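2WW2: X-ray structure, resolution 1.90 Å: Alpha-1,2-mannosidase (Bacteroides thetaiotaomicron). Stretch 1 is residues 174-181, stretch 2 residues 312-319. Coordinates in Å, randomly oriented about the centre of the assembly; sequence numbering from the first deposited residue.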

# COMPACT_ATOMS: atom_id res chain seq x y z
N GLY A 174 -32.65 21.97 2.85
CA GLY A 174 -32.20 23.27 2.39
C GLY A 174 -32.44 23.48 0.90
O GLY A 174 -32.96 22.59 0.21
N GLY A 175 -32.04 24.64 0.39
CA GLY A 175 -32.27 24.95 -1.03
C GLY A 175 -33.74 25.08 -1.43
O GLY A 175 -34.08 24.83 -2.59
N VAL A 176 -34.60 25.49 -0.49
CA VAL A 176 -36.01 25.73 -0.82
C VAL A 176 -36.47 27.11 -0.37
O VAL A 176 -35.98 27.64 0.63
CB VAL A 176 -36.95 24.66 -0.21
CG1 VAL A 176 -36.57 23.24 -0.71
CG2 VAL A 176 -36.94 24.73 1.33
N PRO A 177 -37.43 27.70 -1.11
CA PRO A 177 -38.04 28.97 -0.68
C PRO A 177 -38.89 28.78 0.58
O PRO A 177 -39.22 27.64 0.96
CB PRO A 177 -38.94 29.35 -1.86
CG PRO A 177 -38.38 28.53 -3.06
CD PRO A 177 -37.97 27.24 -2.40
N ASP A 178 -39.29 29.89 1.20
CA ASP A 178 -40.02 29.84 2.47
C ASP A 178 -41.39 29.21 2.36
O ASP A 178 -41.96 28.82 3.37
CB ASP A 178 -40.20 31.25 3.04
CG ASP A 178 -38.94 31.80 3.66
OD1 ASP A 178 -37.95 31.05 3.81
OD2 ASP A 178 -38.97 33.00 4.03
N ASN A 179 -41.96 29.14 1.16
CA ASN A 179 -43.32 28.62 1.00
C ASN A 179 -43.34 27.21 0.46
O ASN A 179 -44.36 26.74 -0.03
CB ASN A 179 -44.16 29.53 0.09
CG ASN A 179 -43.59 29.64 -1.32
OD1 ASN A 179 -42.53 29.08 -1.62
ND2 ASN A 179 -44.28 30.36 -2.19
N PHE A 180 -42.20 26.54 0.54
CA PHE A 180 -42.05 25.21 -0.07
C PHE A 180 -43.01 24.15 0.50
O PHE A 180 -43.19 24.06 1.72
CB PHE A 180 -40.61 24.73 0.07
CG PHE A 180 -40.43 23.29 -0.28
CD1 PHE A 180 -40.32 22.91 -1.62
CD2 PHE A 180 -40.41 22.33 0.70
CE1 PHE A 180 -40.17 21.56 -1.97
CE2 PHE A 180 -40.24 20.97 0.37
CZ PHE A 180 -40.14 20.59 -0.97
N ALA A 181 -43.58 23.33 -0.39
CA ALA A 181 -44.33 22.13 -0.02
C ALA A 181 -44.53 21.25 -1.23
O ALA A 181 -44.59 21.76 -2.36
CB ALA A 181 -45.71 22.47 0.55
N TYR A 312 -44.09 25.85 -13.66
CA TYR A 312 -43.34 25.29 -12.56
C TYR A 312 -43.34 26.19 -11.35
O TYR A 312 -43.38 27.43 -11.47
CB TYR A 312 -41.89 24.96 -12.98
CG TYR A 312 -41.07 26.17 -13.43
CD1 TYR A 312 -40.30 26.88 -12.52
CD2 TYR A 312 -41.07 26.59 -14.76
CE1 TYR A 312 -39.56 28.00 -12.92
CE2 TYR A 312 -40.33 27.72 -15.18
CZ TYR A 312 -39.57 28.41 -14.24
OH TYR A 312 -38.83 29.52 -14.62
N TYR A 313 -43.31 25.55 -10.19
CA TYR A 313 -42.95 26.20 -8.95
C TYR A 313 -41.45 26.44 -8.99
O TYR A 313 -40.68 25.50 -9.18
CB TYR A 313 -43.27 25.28 -7.77
CG TYR A 313 -42.71 25.76 -6.43
CD1 TYR A 313 -43.34 26.79 -5.73
CD2 TYR A 313 -41.58 25.18 -5.86
CE1 TYR A 313 -42.86 27.22 -4.49
CE2 TYR A 313 -41.07 25.62 -4.63
CZ TYR A 313 -41.71 26.64 -3.95
OH TYR A 313 -41.23 27.07 -2.73
N SER A 314 -41.02 27.68 -8.82
CA SER A 314 -39.58 27.94 -8.82
C SER A 314 -38.96 27.63 -7.47
O SER A 314 -39.35 28.23 -6.46
CB SER A 314 -39.30 29.41 -9.15
OG SER A 314 -37.92 29.66 -8.99
N PRO A 315 -37.96 26.72 -7.43
CA PRO A 315 -37.32 26.50 -6.15
C PRO A 315 -36.29 27.58 -5.88
O PRO A 315 -35.58 27.50 -4.88
CB PRO A 315 -36.64 25.13 -6.30
CG PRO A 315 -36.30 25.06 -7.77
CD PRO A 315 -37.40 25.86 -8.49
N TYR A 316 -36.21 28.59 -6.77
CA TYR A 316 -35.31 29.73 -6.57
C TYR A 316 -36.01 30.96 -6.01
O TYR A 316 -35.42 31.67 -5.18
CB TYR A 316 -34.53 30.07 -7.85
CG TYR A 316 -33.66 28.90 -8.30
CD1 TYR A 316 -32.41 28.68 -7.72
CD2 TYR A 316 -34.12 27.99 -9.24
CE1 TYR A 316 -31.64 27.60 -8.07
CE2 TYR A 316 -33.35 26.91 -9.62
CZ TYR A 316 -32.11 26.73 -9.03
OH TYR A 316 -31.33 25.66 -9.37
N ASP A 317 -37.24 31.23 -6.43
CA ASP A 317 -37.95 32.41 -5.92
C ASP A 317 -39.33 32.08 -5.34
O ASP A 317 -40.02 32.96 -4.83
CB ASP A 317 -38.02 33.55 -6.96
CG ASP A 317 -38.96 33.27 -8.13
OD1 ASP A 317 -39.72 32.27 -8.13
OD2 ASP A 317 -38.94 34.08 -9.07
N GLY A 318 -39.73 30.81 -5.40
CA GLY A 318 -40.99 30.39 -4.78
C GLY A 318 -42.29 30.80 -5.47
O GLY A 318 -43.38 30.52 -4.96
N ASN A 319 -42.18 31.47 -6.61
CA ASN A 319 -43.34 31.80 -7.43
C ASN A 319 -43.56 30.76 -8.52
O ASN A 319 -42.67 29.95 -8.80
CB ASN A 319 -43.15 33.19 -8.03
CG ASN A 319 -43.12 34.26 -6.97
OD1 ASN A 319 -42.31 35.18 -7.01
ND2 ASN A 319 -44.01 34.14 -6.00

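Two segments far apart in sequence meet here through a small contact, about 303 Å² of buried surface summed over both sides, and turns rather than paired strands do most of the work. In the first stretch, Pro177 to Phe180 form a type I beta turn, closed by the backbone hydrogen bond from Phe180 N to Pro177 O (3.2 Å). The second leaves a strand at Tyr313 and folds into a compact loop, in which Gly318 N donates to Ser314 O (2.8 Å) and Ser314 N to Asn319 O (2.8 Å). The closest pair of CA atoms is that of Pro177 and Gly318, 5.2 Å apart, yet no backbone-to-backbone hydrogen bond joins the stretches.

Tyr313 is the centre of the contact. Its CA-to-CB bond points toward the first stretch, and with chi1 at 170° (t) and chi2 at 78° the extended side chain carries its hydroxyl to the turn. There Tyr313 OH donates a short hydrogen bond to Asn179 OD1 (2.6 Å), so the buried phenol group has a polar partner at the end of an otherwise largely apolar ring. The acceptor lies at the edge of the ring, near its plane, where a phenolic O-H can readily be directed.

Asn179 answers with both ends of its amide. Its CA-to-CB bond runs sideways, but chi1 of 61° (p) and chi2 of -3° bring the end of the side chain nearer the other stretch. While OD1 accepts from the tyrosine, ND2 donates to Gly318 O over 2.9 Å, with a nearly straight N-H...O angle of 175°. An asparagine suits this place because one planar group supplies an acceptor and a donor, tying the side chain of a strand residue and a loop carbonyl to the turn.

Pro177 supplies the apolar counterpart. Its CB also points toward the second stretch, and its ring, puckered C-gamma exo, places CG 3.9 Å from Tyr313 CZ and 3.5 Å from Gly318 N. Pro177 opens the turn and accepts its closing bond through O, while Asp178 and Asn179 hold the turn's angles. The CA-to-CB bond of Phe180 points sideways, and chi1 is 169° (t); its CD1 lies 4.1 Å from Tyr313 CE2, which sits at the edge of the phenylalanine ring. The two aromatic residues thus touch without stacking face to face.

Gly318 is well matched to its position. Its positive phi of 74° favours glycine, and the contact adds a second constraint: an ideally placed CB would point toward the turn, clashing with Asn179 OD1 at 3.0 Å and standing equally close to Pro177 CB.

The loop that presents this glycine is braced by its own side chains. Ser314, at chi1 173° (t), uses OG to accept from Tyr316 N (3.0 Å) and Asp317 N (3.1 Å). Asp317, whose CB points away from the first stretch, turns with chi1 at 72° (p) so that OD1 accepts from Asn319 N (3.0 Å).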